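Local coordinates for ZmpA Glycopeptidase (Clostridium perfringens, PDB 6XSX), which acts as the catalytic module of a larger M60-family metalloprotease, a glycopeptidase that probably cuts the peptide backbone of glycosylated proteins, at residues I483-K488 with F498-A503; F452-K457 with K524-K529; Y433-M438 with I490-T495; I466-D471 with I479-S484; G444-N449 with I513-N518. All blocks are in the same frame, centred on the assembly; numbering follows the deposited sequence.

In the fold
All five contacts lie in the C-terminal β-sandwich, in which the three-stranded sheet 452-459/463-470/497-500 faces the four-stranded sheet 488-493/478-485/511-517/526-528. Along the chain the first segments come in the order contact 3, 5, 2, 4, 1. Contacts 1, 2 and 4 span the two sheets; the centres of 2 and 4 are about 8 Å apart, and contact 1 is about 12 Å from each. Contacts 1 and 4 share I483 and S484. Contact 3, about 10 Å from contact 4 between centres, ties the four-stranded sheet to the chain arriving from the helical part, and contact 5 fixes the loop that follows. Contacts 1, 2 and 4 thus form the interface between the sheets, while 3 and 5 join the sandwich to the chain leading into it.

Contact 1. Residues I483-K488 with F498-A503; sequences ISRDGK and FVDHGA
I483 and F498 face each other with their CA atoms 8.0 Å apart, on strands from the two opposed sheets of a β-sandwich, and from there both segments run out into turns, R485 drawing level with A503. The strand and sheet order is that of a fibronectin type III-like domain. Inside it, I483 lays CD1 over one face of the F498 ring, 3.9 Å from the ring centroid, while I483 CG2 lies near the CD2-CE2 side of the ring. Beyond this apolar pair the contact turns polar. R485 sits at the first position of a type I' turn, R485 to K488, that joins strands 478-485 and 488-493 into a hairpin. Its chain starts out extended, then bends at chi3 (59°), which turns the guanidinium toward D500. R485 NH1 donates to the syn lone pair of D500 OD2 at 2.7 Å in a salt bridge, and the two flat groups are nearly coplanar, 6° apart. The same OD2 is also hydrogen-bonded to Y511 OH. Over one face of the guanidinium lies G502 O, close to NH1 and NH2 but badly angled for a bond to either. The other carboxylate oxygen shapes its own turn: G502 N donates to D500 OD1 at 3.1 Å, closing an Asx turn, and reaches that oxygen from well above the carboxylate plane.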
# COMPACT_ATOMS: atom_id res chain seq x y z
N ILE A 483 10.25 -2.73 33.24
CA ILE A 483 10.98 -2.32 34.43
C ILE A 483 9.99 -1.73 35.43
O ILE A 483 9.29 -0.77 35.12
CB ILE A 483 12.10 -1.31 34.08
CG1 ILE A 483 13.06 -1.87 33.03
CG2 ILE A 483 12.84 -0.87 35.34
CD1 ILE A 483 12.68 -1.52 31.60
N SER A 484 9.95 -2.32 36.63
CA SER A 484 9.18 -1.80 37.75
C SER A 484 10.12 -1.30 38.84
O SER A 484 11.22 -1.83 39.01
CB SER A 484 8.24 -2.85 38.30
OG SER A 484 7.15 -3.02 37.42
N ARG A 485 9.70 -0.24 39.56
CA ARG A 485 10.46 0.27 40.70
C ARG A 485 9.50 0.54 41.85
O ARG A 485 8.44 1.14 41.64
CB ARG A 485 11.25 1.53 40.35
CG ARG A 485 12.21 1.97 41.45
CD ARG A 485 12.79 3.37 41.33
NE ARG A 485 11.76 4.39 41.30
CZ ARG A 485 11.56 5.24 40.30
NH1 ARG A 485 12.34 5.21 39.23
NH2 ARG A 485 10.58 6.13 40.37
N ASP A 486 9.87 0.08 43.05
CA ASP A 486 9.08 0.28 44.26
C ASP A 486 7.60 0.04 43.99
O ASP A 486 6.74 0.78 44.47
CB ASP A 486 9.36 1.65 44.91
CG ASP A 486 10.83 2.03 44.99
OD1 ASP A 486 11.66 1.14 45.26
OD2 ASP A 486 11.14 3.23 44.76
N GLY A 487 7.30 -0.99 43.17
CA GLY A 487 5.95 -1.49 42.98
C GLY A 487 5.17 -0.79 41.86
O GLY A 487 3.99 -1.08 41.67
N LYS A 488 5.83 0.11 41.13
CA LYS A 488 5.19 0.82 40.02
C LYS A 488 5.99 0.58 38.73
O LYS A 488 7.21 0.69 38.72
CB LYS A 488 5.07 2.32 40.36
N PHE A 498 18.02 -0.22 29.96
CA PHE A 498 17.09 0.82 30.36
C PHE A 498 17.74 1.76 31.36
O PHE A 498 18.29 1.30 32.37
CB PHE A 498 15.86 0.21 31.02
CG PHE A 498 14.85 1.23 31.51
CD1 PHE A 498 13.99 1.86 30.62
CD2 PHE A 498 14.77 1.56 32.85
CE1 PHE A 498 13.08 2.80 31.06
CE2 PHE A 498 13.85 2.50 33.30
CZ PHE A 498 13.00 3.12 32.41
N VAL A 499 17.64 3.08 31.12
CA VAL A 499 18.16 4.06 32.06
C VAL A 499 17.01 4.68 32.85
O VAL A 499 16.12 5.31 32.28
CB VAL A 499 19.04 5.14 31.39
CG1 VAL A 499 19.33 6.28 32.35
CG2 VAL A 499 20.34 4.57 30.84
N ASP A 500 17.06 4.49 34.17
CA ASP A 500 16.11 5.09 35.09
C ASP A 500 16.67 6.42 35.60
O ASP A 500 17.56 6.44 36.46
CB ASP A 500 15.76 4.13 36.24
CG ASP A 500 14.76 4.69 37.23
OD1 ASP A 500 14.07 5.68 36.89
OD2 ASP A 500 14.66 4.13 38.33
N HIS A 501 16.14 7.52 35.05
CA HIS A 501 16.57 8.88 35.34
C HIS A 501 15.87 9.43 36.58
O HIS A 501 16.13 10.56 36.97
CB HIS A 501 16.22 9.81 34.17
CG HIS A 501 16.90 9.52 32.88
ND1 HIS A 501 16.30 8.78 31.87
CD2 HIS A 501 18.11 9.90 32.40
CE1 HIS A 501 17.12 8.70 30.84
NE2 HIS A 501 18.23 9.39 31.14
N GLY A 502 14.96 8.64 37.18
CA GLY A 502 14.06 9.15 38.20
C GLY A 502 14.10 8.36 39.51
O GLY A 502 13.05 8.11 40.11
N ALA A 503 15.30 8.00 39.97
CA ALA A 503 15.47 7.27 41.22
C ALA A 503 16.19 8.14 42.26
O ALA A 503 17.25 8.69 41.98
CB ALA A 503 16.21 5.98 40.96

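Contact 2. Residues F452-K457 with K524-K529; sequences FEAEAK and KPYNFK
F452 begins the strand that meets Y526 at one edge of the β-sandwich, where the first strand of the domain and its last, in the opposite sheet, run side by side. The axes of the two short strand segments come within 7.5 Å, 24° from parallel, and no hydrogen bond joins the two segments; each strand bonds instead within its own sheet, 452-459 to 463-470 and 526-528 to 511-517. The F452 ring presents its edge to K524 O, with CE2 3.7 Å from that oxygen and nearly in plane, and sets CE1 against Y526 CB. Next comes E453, whose CA rather than its carboxylate does the work: it sits over one face of the Y526 ring, 4.0 Å from the centroid. With CG anti to the backbone N (chi1 179°), the tyrosine ring is laid flat against this strand, so A454 N lies over the same face, 3.5 Å from Y526 CE1. A454 CB also touches that CE1. Further along comes A456. The F528 ring meets the ring of Y511, which belongs to the neighbouring strand of its own sheet, and its two meta carbons each meet an alanine methyl: CE1 lies 3.7 Å from A454 CB and CE2 3.7 Å from A456 CB.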
# COMPACT_ATOMS: atom_id res chain seq x y z
N PHE A 452 17.27 -15.05 32.72
CA PHE A 452 17.74 -13.72 32.40
C PHE A 452 18.10 -12.99 33.69
O PHE A 452 17.64 -13.35 34.76
CB PHE A 452 16.69 -12.95 31.58
CG PHE A 452 15.49 -12.45 32.35
CD1 PHE A 452 15.40 -11.12 32.74
CD2 PHE A 452 14.46 -13.32 32.69
CE1 PHE A 452 14.29 -10.67 33.44
CE2 PHE A 452 13.36 -12.86 33.40
CZ PHE A 452 13.28 -11.54 33.78
N GLU A 453 18.93 -11.96 33.56
CA GLU A 453 19.44 -11.21 34.69
C GLU A 453 19.48 -9.73 34.33
O GLU A 453 19.50 -9.39 33.16
CB GLU A 453 20.86 -11.66 35.03
CG GLU A 453 20.93 -13.11 35.48
CD GLU A 453 22.31 -13.60 35.88
OE1 GLU A 453 23.25 -13.40 35.09
OE2 GLU A 453 22.44 -14.16 37.00
N ALA A 454 19.51 -8.88 35.37
CA ALA A 454 19.68 -7.44 35.22
C ALA A 454 20.81 -6.97 36.13
O ALA A 454 20.97 -7.49 37.23
CB ALA A 454 18.39 -6.73 35.55
N GLU A 455 21.56 -5.97 35.66
CA GLU A 455 22.64 -5.38 36.43
C GLU A 455 22.51 -3.86 36.37
O GLU A 455 22.38 -3.31 35.28
CB GLU A 455 23.98 -5.84 35.86
CG GLU A 455 25.18 -5.30 36.62
CD GLU A 455 26.53 -5.74 36.07
OE1 GLU A 455 26.88 -5.34 34.94
OE2 GLU A 455 27.24 -6.48 36.79
N ALA A 456 22.56 -3.20 37.53
CA ALA A 456 22.46 -1.74 37.57
C ALA A 456 23.83 -1.12 37.86
O ALA A 456 24.61 -1.68 38.62
CB ALA A 456 21.44 -1.32 38.59
N LYS A 457 24.12 0.01 37.21
CA LYS A 457 25.29 0.82 37.51
C LYS A 457 24.85 2.28 37.51
O LYS A 457 23.94 2.65 36.77
CB LYS A 457 26.40 0.60 36.48
N LYS A 524 8.61 -14.93 34.67
CA LYS A 524 8.64 -14.67 36.10
C LYS A 524 9.51 -13.43 36.36
O LYS A 524 10.45 -13.18 35.61
CB LYS A 524 9.25 -15.84 36.87
CG LYS A 524 8.54 -17.18 36.74
CD LYS A 524 9.45 -18.34 37.11
CE LYS A 524 8.73 -19.66 37.27
NZ LYS A 524 8.21 -20.16 35.97
N PRO A 525 9.24 -12.63 37.42
CA PRO A 525 10.04 -11.43 37.69
C PRO A 525 11.45 -11.73 38.20
O PRO A 525 11.69 -12.73 38.86
CB PRO A 525 9.23 -10.67 38.74
CG PRO A 525 8.36 -11.72 39.41
CD PRO A 525 8.14 -12.82 38.38
N TYR A 526 12.39 -10.85 37.85
CA TYR A 526 13.73 -10.81 38.42
C TYR A 526 13.87 -9.53 39.24
O TYR A 526 13.78 -8.43 38.69
CB TYR A 526 14.78 -10.82 37.30
CG TYR A 526 16.20 -10.75 37.77
CD1 TYR A 526 16.80 -9.53 38.06
CD2 TYR A 526 16.95 -11.91 37.95
CE1 TYR A 526 18.11 -9.46 38.51
CE2 TYR A 526 18.26 -11.86 38.39
CZ TYR A 526 18.84 -10.63 38.67
OH TYR A 526 20.12 -10.57 39.12
N ASN A 527 14.08 -9.68 40.56
CA ASN A 527 14.12 -8.54 41.46
C ASN A 527 15.53 -8.36 42.01
O ASN A 527 16.24 -9.35 42.20
CB ASN A 527 13.13 -8.67 42.63
CG ASN A 527 11.79 -9.24 42.22
OD1 ASN A 527 11.21 -8.84 41.21
ND2 ASN A 527 11.28 -10.17 43.01
N PHE A 528 15.91 -7.10 42.26
CA PHE A 528 17.21 -6.71 42.80
C PHE A 528 17.08 -5.37 43.52
O PHE A 528 16.16 -4.60 43.25
CB PHE A 528 18.28 -6.69 41.70
CG PHE A 528 18.15 -5.61 40.65
CD1 PHE A 528 17.41 -5.83 39.49
CD2 PHE A 528 18.78 -4.39 40.80
CE1 PHE A 528 17.30 -4.85 38.51
CE2 PHE A 528 18.67 -3.40 39.82
CZ PHE A 528 17.93 -3.64 38.68
N LYS A 529 18.03 -5.10 44.44
CA LYS A 529 18.04 -3.91 45.28
C LYS A 529 19.47 -3.36 45.39
O LYS A 529 20.02 -2.97 44.35
CB LYS A 529 17.49 -4.21 46.68

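Contact 3. Residues Y433-M438 with I490-T495; sequences YANDKM and IGFTST. With EDO (1,2-ethanediol), chain E.
With CG beside the backbone N in Y433 (chi1 -70°) and anti to it in F492 (chi1 179°), the two rings swing into the same space and lie almost flat on each other. They form an offset stack, centroids 4.0 Å apart and planes at 12°, with F492 CD2 over the middle of the tyrosine ring. Y433 CB adds a CH-pi contact over the same face of F492. The pair joins strand 488-493, an outer strand of the β-sandwich, to the chain that leads into helix 437-440. There N435 organises the turn. Its OD1 accepts from K437 N at 3.0 Å in a capping bond ahead of helix 437-440, and M438 completes a capping box by offering SD to N435 N, a weak bond. The amide nitrogen N435 ND2 donates back to Y433 O at 3.2 Å and also to I479 O, which fixes the rotation of the amide. Held this way, ND2 lies at the edge of the F492 ring and rests on S494 CB, 3.8 Å away. T493 OG1 and S494 OG are hydrogen-bonded to OE1 and OE2 of E323, on helix 321-331. K437 runs its chain past S494 O, and a 1,2-ethanediol, probably from the crystallisation liquor, bridges them: K437 NZ donates to its O1 at 2.8 Å, and O1 donates to S494 O at 2.8 Å. Direct attachment across the two segments is therefore largely apolar and has no direct hydrogen bond, while polar groups set the turn and tie both sides to the surrounding helix and strand.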
# COMPACT_ATOMS: atom_id res chain seq x y z
N TYR A 433 2.74 -3.86 24.51
CA TYR A 433 4.18 -4.08 24.45
C TYR A 433 4.59 -4.66 23.09
O TYR A 433 5.78 -4.86 22.85
CB TYR A 433 4.68 -4.98 25.59
CG TYR A 433 4.66 -4.38 26.99
CD1 TYR A 433 4.68 -3.01 27.19
CD2 TYR A 433 4.67 -5.20 28.11
CE1 TYR A 433 4.66 -2.46 28.47
CE2 TYR A 433 4.65 -4.67 29.39
CZ TYR A 433 4.65 -3.29 29.57
OH TYR A 433 4.63 -2.76 30.83
N ALA A 434 3.62 -4.95 22.21
CA ALA A 434 3.95 -5.50 20.90
C ALA A 434 4.90 -4.56 20.16
O ALA A 434 4.75 -3.34 20.25
CB ALA A 434 2.70 -5.73 20.07
N ASN A 435 5.87 -5.15 19.45
CA ASN A 435 6.82 -4.41 18.63
C ASN A 435 7.39 -5.33 17.56
O ASN A 435 7.16 -6.54 17.59
CB ASN A 435 7.88 -3.70 19.49
CG ASN A 435 8.85 -4.67 20.14
OD1 ASN A 435 9.76 -5.16 19.48
ND2 ASN A 435 8.66 -4.96 21.42
N ASP A 436 8.13 -4.74 16.61
CA ASP A 436 8.63 -5.42 15.42
C ASP A 436 9.51 -6.63 15.74
O ASP A 436 9.63 -7.51 14.89
CB ASP A 436 9.32 -4.44 14.46
CG ASP A 436 8.37 -3.41 13.86
OD1 ASP A 436 7.16 -3.64 13.88
OD2 ASP A 436 8.85 -2.38 13.40
N LYS A 437 10.10 -6.70 16.94
CA LYS A 437 10.92 -7.86 17.28
C LYS A 437 10.12 -9.16 17.16
O LYS A 437 10.68 -10.22 16.89
CB LYS A 437 11.58 -7.74 18.66
CG LYS A 437 12.61 -6.63 18.76
CD LYS A 437 13.65 -6.87 19.85
CE LYS A 437 14.47 -8.11 19.61
NZ LYS A 437 15.40 -8.35 20.74
N MET A 438 8.79 -9.06 17.30
CA MET A 438 7.90 -10.21 17.26
C MET A 438 8.02 -10.96 15.93
O MET A 438 7.84 -12.17 15.91
CB MET A 438 6.44 -9.81 17.51
CG MET A 438 6.14 -9.42 18.96
SD MET A 438 4.54 -8.58 19.10
CE MET A 438 3.44 -9.93 18.66
N ILE A 490 7.74 1.46 35.52
CA ILE A 490 8.35 2.73 35.16
C ILE A 490 8.83 2.73 33.71
O ILE A 490 9.21 3.78 33.21
CB ILE A 490 9.48 3.14 36.13
CG1 ILE A 490 10.57 2.07 36.21
CG2 ILE A 490 8.92 3.50 37.50
CD1 ILE A 490 11.91 2.60 36.66
N GLY A 491 8.82 1.57 33.05
CA GLY A 491 9.26 1.53 31.66
C GLY A 491 9.10 0.16 31.01
O GLY A 491 8.81 -0.84 31.67
N PHE A 492 9.29 0.15 29.69
CA PHE A 492 9.46 -1.05 28.89
C PHE A 492 10.33 -0.69 27.70
O PHE A 492 10.05 0.27 26.99
CB PHE A 492 8.13 -1.58 28.36
CG PHE A 492 8.25 -2.82 27.51
CD1 PHE A 492 8.54 -2.73 26.15
CD2 PHE A 492 8.05 -4.08 28.06
CE1 PHE A 492 8.65 -3.87 25.37
CE2 PHE A 492 8.15 -5.22 27.27
CZ PHE A 492 8.45 -5.11 25.93
N THR A 493 11.37 -1.51 27.47
CA THR A 493 12.24 -1.29 26.34
C THR A 493 12.39 -2.59 25.58
O THR A 493 12.42 -3.67 26.18
CB THR A 493 13.61 -0.75 26.78
OG1 THR A 493 14.35 -0.55 25.57
CG2 THR A 493 14.35 -1.70 27.69
N SER A 494 12.48 -2.47 24.25
CA SER A 494 12.76 -3.60 23.39
C SER A 494 14.27 -3.80 23.25
O SER A 494 14.71 -4.68 22.53
CB SER A 494 12.07 -3.45 22.05
OG SER A 494 12.68 -2.44 21.26
N THR A 495 15.06 -2.98 23.96
CA THR A 495 16.52 -3.07 23.90
C THR A 495 17.05 -3.82 25.12
O THR A 495 16.29 -4.21 26.00
CB THR A 495 17.17 -1.68 23.78
OG1 THR A 495 17.06 -1.04 25.06
CG2 THR A 495 16.55 -0.81 22.71
C1 EDO E . 15.23 -7.08 24.44
O1 EDO E . 14.61 -7.43 23.22
C2 EDO E . 16.71 -7.02 24.39
O2 EDO E . 17.25 -7.72 23.29

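Contact 4. Residues I466-D471 with I479-S484; sequences ISFDID and IGYEIS
E482 OE2 is gripped by two groups on the outer side of its strand, K430 NZ in a salt bridge and Y433 OH in a hydrogen bond, while its neighbours Y481 and I483 turn inward to F468 in the core of the β-sandwich. This is the packing of one sheet on the other: strands 463-470 and 478-485 cross at 133°, their axes 9.4 Å apart, without a hydrogen bond between the two segments. F468 and Y481 make an offset stack with centroids 4.4 Å apart and planes at 18°. Both carry CG beside the backbone N, and because they come from facing sheets the side chains slide past each other in opposite directions. Each CB thus ends over the other ring, F468 CB 3.8 Å from the Y481 centroid and Y481 CB 4.0 Å from that of F468. I466 O lies over the rim of the opposite face of the phenylalanine. At the ring's edge, near its plane, I483 CG1 approaches F468 CZ to 3.8 Å, and I483 CG2 meets I466 CD1 more loosely. The tyrosine reaches on along strand 463-470 to I470, at the end of that strand, where its hydroxyl oxygen OH lies against the branch point CB at 3.4 Å.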
# COMPACT_ATOMS: atom_id res chain seq x y z
N ILE A 466 20.39 0.08 33.79
CA ILE A 466 20.10 -1.32 33.99
C ILE A 466 20.29 -2.05 32.67
O ILE A 466 19.60 -1.75 31.70
CB ILE A 466 18.66 -1.51 34.53
CG1 ILE A 466 18.38 -0.58 35.72
CG2 ILE A 466 18.39 -2.98 34.85
CD1 ILE A 466 16.92 -0.43 36.08
N SER A 467 21.26 -2.98 32.63
CA SER A 467 21.47 -3.80 31.44
C SER A 467 20.88 -5.18 31.65
O SER A 467 20.81 -5.67 32.79
CB SER A 467 22.92 -3.86 31.05
OG SER A 467 23.63 -4.80 31.85
N PHE A 468 20.47 -5.82 30.55
CA PHE A 468 19.76 -7.09 30.57
C PHE A 468 20.54 -8.13 29.79
O PHE A 468 21.01 -7.87 28.69
CB PHE A 468 18.38 -6.93 29.93
CG PHE A 468 17.55 -5.84 30.55
CD1 PHE A 468 17.21 -5.89 31.90
CD2 PHE A 468 17.14 -4.74 29.81
CE1 PHE A 468 16.46 -4.89 32.49
CE2 PHE A 468 16.38 -3.74 30.40
CZ PHE A 468 16.04 -3.82 31.73
N ASP A 469 20.67 -9.32 30.39
CA ASP A 469 21.28 -10.46 29.73
C ASP A 469 20.28 -11.62 29.80
O ASP A 469 19.53 -11.72 30.76
CB ASP A 469 22.64 -10.77 30.36
CG ASP A 469 23.52 -9.54 30.53
OD1 ASP A 469 24.27 -9.22 29.57
OD2 ASP A 469 23.45 -8.91 31.60
N ILE A 470 20.27 -12.46 28.75
CA ILE A 470 19.35 -13.58 28.62
C ILE A 470 20.11 -14.79 28.07
O ILE A 470 21.08 -14.64 27.34
CB ILE A 470 18.15 -13.20 27.72
CG1 ILE A 470 16.93 -14.10 27.97
CG2 ILE A 470 18.56 -13.20 26.26
CD1 ILE A 470 15.75 -13.84 27.05
N ASP A 471 19.63 -15.99 28.42
CA ASP A 471 20.23 -17.24 27.98
C ASP A 471 20.19 -17.37 26.47
O ASP A 471 19.27 -16.86 25.81
CB ASP A 471 19.58 -18.47 28.64
CG ASP A 471 18.15 -18.74 28.21
OD1 ASP A 471 17.25 -18.07 28.75
OD2 ASP A 471 17.95 -19.61 27.33
N ILE A 479 11.17 -9.99 23.28
CA ILE A 479 10.85 -8.78 22.53
C ILE A 479 11.10 -7.53 23.38
O ILE A 479 11.11 -6.41 22.86
CB ILE A 479 9.42 -8.80 21.96
CG1 ILE A 479 8.37 -8.85 23.08
CG2 ILE A 479 9.26 -9.93 20.95
CD1 ILE A 479 6.95 -8.60 22.60
N GLY A 480 11.31 -7.72 24.69
CA GLY A 480 11.63 -6.57 25.53
C GLY A 480 11.46 -6.87 27.01
O GLY A 480 11.01 -7.96 27.38
N TYR A 481 11.81 -5.88 27.83
CA TYR A 481 11.79 -6.03 29.28
C TYR A 481 11.00 -4.88 29.88
O TYR A 481 11.19 -3.72 29.52
CB TYR A 481 13.21 -6.02 29.87
CG TYR A 481 14.11 -7.11 29.34
CD1 TYR A 481 14.23 -8.32 30.02
CD2 TYR A 481 14.83 -6.95 28.17
CE1 TYR A 481 15.05 -9.34 29.54
CE2 TYR A 481 15.65 -7.96 27.68
CZ TYR A 481 15.76 -9.15 28.37
OH TYR A 481 16.57 -10.15 27.90
N GLU A 482 10.12 -5.24 30.81
CA GLU A 482 9.37 -4.27 31.58
C GLU A 482 10.10 -4.02 32.90
O GLU A 482 10.48 -4.96 33.60
CB GLU A 482 7.96 -4.81 31.80
CG GLU A 482 7.16 -4.01 32.80
CD GLU A 482 5.95 -4.77 33.30
OE1 GLU A 482 6.14 -5.66 34.15
OE2 GLU A 482 4.83 -4.49 32.79
N ILE A 483 10.25 -2.73 33.24
CA ILE A 483 10.98 -2.32 34.43
C ILE A 483 9.99 -1.73 35.43
O ILE A 483 9.29 -0.77 35.12
CB ILE A 483 12.10 -1.31 34.08
CG1 ILE A 483 13.06 -1.87 33.03
CG2 ILE A 483 12.84 -0.87 35.34
CD1 ILE A 483 12.68 -1.52 31.60
N SER A 484 9.95 -2.32 36.63
CA SER A 484 9.18 -1.80 37.75
C SER A 484 10.12 -1.30 38.84
O SER A 484 11.22 -1.83 39.01
CB SER A 484 8.24 -2.85 38.30
OG SER A 484 7.15 -3.02 37.42

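Contact 5. Residues G444-N449 with I513-N518; sequences GVFTEN and IVAYDN
F446 lies broadside on D517, one ring face turned squarely to the aspartate's CB, which stands 3.4 Å from the centroid and 3° off the ring normal. The pairing pins the irregular segment 444-449, which leads from helix 437-440 into the first strand of the β-sandwich, against the end of strand 511-517. The ring edge faces the strand backbone, with F446 CE2 3.5 Å from A515 O and F446 CZ 3.8 Å from A515 CB. The carboxylate of D517 is turned about 50° from the ring plane. Its CG stands between backbone N and carbonyl carbon, which brings OD2 up to the loop backbone, where F446 N donates to it at 2.9 Å from the anti side. V445 lies alongside and points the same way, its CB 3.4 Å from D517 OD2. The second oxygen, D517 OD1, accepts from E519 N and N521 N, so three backbone N-H groups serve this one carboxylate and would probably favour its charged form. One residue on, N518 holds G444, at the start of segment 444-449. Its ND2 also bonds N476 O, and it donates to G444 O at 2.9 Å, meeting that oxygen in the carbonyl plane, on a lone pair.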
# COMPACT_ATOMS: atom_id res chain seq x y z
N GLY A 444 10.44 -18.07 18.84
CA GLY A 444 9.21 -18.60 19.39
C GLY A 444 8.93 -18.02 20.77
O GLY A 444 9.30 -16.88 21.08
N VAL A 445 8.30 -18.84 21.61
CA VAL A 445 7.91 -18.42 22.95
C VAL A 445 9.04 -18.81 23.90
O VAL A 445 9.94 -19.57 23.52
CB VAL A 445 6.56 -19.07 23.33
CG1 VAL A 445 5.43 -18.54 22.46
CG2 VAL A 445 6.63 -20.59 23.27
N PHE A 446 9.00 -18.29 25.14
CA PHE A 446 10.04 -18.64 26.10
C PHE A 446 10.07 -20.15 26.32
O PHE A 446 9.02 -20.79 26.46
CB PHE A 446 9.80 -17.93 27.43
CG PHE A 446 10.09 -16.45 27.45
CD1 PHE A 446 11.19 -15.93 26.79
CD2 PHE A 446 9.28 -15.58 28.18
CE1 PHE A 446 11.47 -14.57 26.83
CE2 PHE A 446 9.55 -14.22 28.21
CZ PHE A 446 10.64 -13.71 27.53
N THR A 447 11.28 -20.72 26.38
CA THR A 447 11.43 -22.09 26.85
C THR A 447 11.28 -22.13 28.37
O THR A 447 11.37 -21.11 29.04
CB THR A 447 12.75 -22.73 26.40
OG1 THR A 447 13.76 -22.34 27.33
CG2 THR A 447 13.13 -22.39 24.98
N GLU A 448 11.12 -23.36 28.89
CA GLU A 448 11.00 -23.66 30.30
C GLU A 448 12.32 -23.39 31.03
O GLU A 448 12.36 -23.43 32.27
CB GLU A 448 10.62 -25.13 30.49
CG GLU A 448 9.23 -25.49 29.96
CD GLU A 448 8.07 -24.99 30.80
OE1 GLU A 448 8.29 -24.13 31.69
OE2 GLU A 448 6.92 -25.45 30.57
N ASN A 449 13.40 -23.13 30.28
CA ASN A 449 14.72 -23.00 30.87
C ASN A 449 15.16 -21.54 30.92
O ASN A 449 16.31 -21.26 31.26
CB ASN A 449 15.75 -23.83 30.11
CG ASN A 449 15.32 -25.27 29.99
OD1 ASN A 449 15.16 -25.95 31.00
ND2 ASN A 449 15.07 -25.72 28.77
N ILE A 513 12.03 -6.79 37.15
CA ILE A 513 12.18 -6.87 35.70
C ILE A 513 11.43 -8.09 35.18
O ILE A 513 11.64 -9.22 35.64
CB ILE A 513 13.67 -6.94 35.31
CG1 ILE A 513 14.52 -5.88 36.02
CG2 ILE A 513 13.84 -6.90 33.80
CD1 ILE A 513 14.20 -4.44 35.63
N VAL A 514 10.56 -7.86 34.19
CA VAL A 514 9.79 -8.92 33.56
C VAL A 514 10.08 -8.91 32.06
O VAL A 514 9.85 -7.90 31.39
CB VAL A 514 8.29 -8.76 33.88
CG1 VAL A 514 7.43 -9.80 33.17
CG2 VAL A 514 8.02 -8.76 35.38
N ALA A 515 10.60 -10.03 31.54
CA ALA A 515 10.92 -10.18 30.13
C ALA A 515 9.66 -10.64 29.39
O ALA A 515 8.81 -11.30 29.97
CB ALA A 515 12.06 -11.16 29.95
N TYR A 516 9.55 -10.26 28.10
CA TYR A 516 8.37 -10.58 27.31
C TYR A 516 8.79 -11.29 26.04
O TYR A 516 9.79 -10.90 25.43
CB TYR A 516 7.54 -9.34 26.99
CG TYR A 516 6.57 -8.97 28.08
CD1 TYR A 516 7.00 -8.31 29.22
CD2 TYR A 516 5.23 -9.32 27.99
CE1 TYR A 516 6.11 -7.98 30.23
CE2 TYR A 516 4.33 -8.99 28.98
CZ TYR A 516 4.77 -8.32 30.11
OH TYR A 516 3.90 -8.00 31.11
N ASP A 517 8.01 -12.31 25.64
CA ASP A 517 8.36 -13.13 24.49
C ASP A 517 7.54 -12.75 23.26
O ASP A 517 6.70 -11.84 23.31
CB ASP A 517 8.31 -14.62 24.82
CG ASP A 517 6.91 -15.22 24.88
OD1 ASP A 517 5.93 -14.52 24.49
OD2 ASP A 517 6.81 -16.38 25.34
N ASN A 518 7.77 -13.49 22.18
CA ASN A 518 7.30 -13.15 20.85
C ASN A 518 5.77 -13.19 20.77
O ASN A 518 5.20 -12.65 19.82
CB ASN A 518 7.92 -14.05 19.78
CG ASN A 518 9.36 -13.70 19.46
OD1 ASN A 518 9.66 -12.53 19.20
ND2 ASN A 518 10.24 -14.69 19.43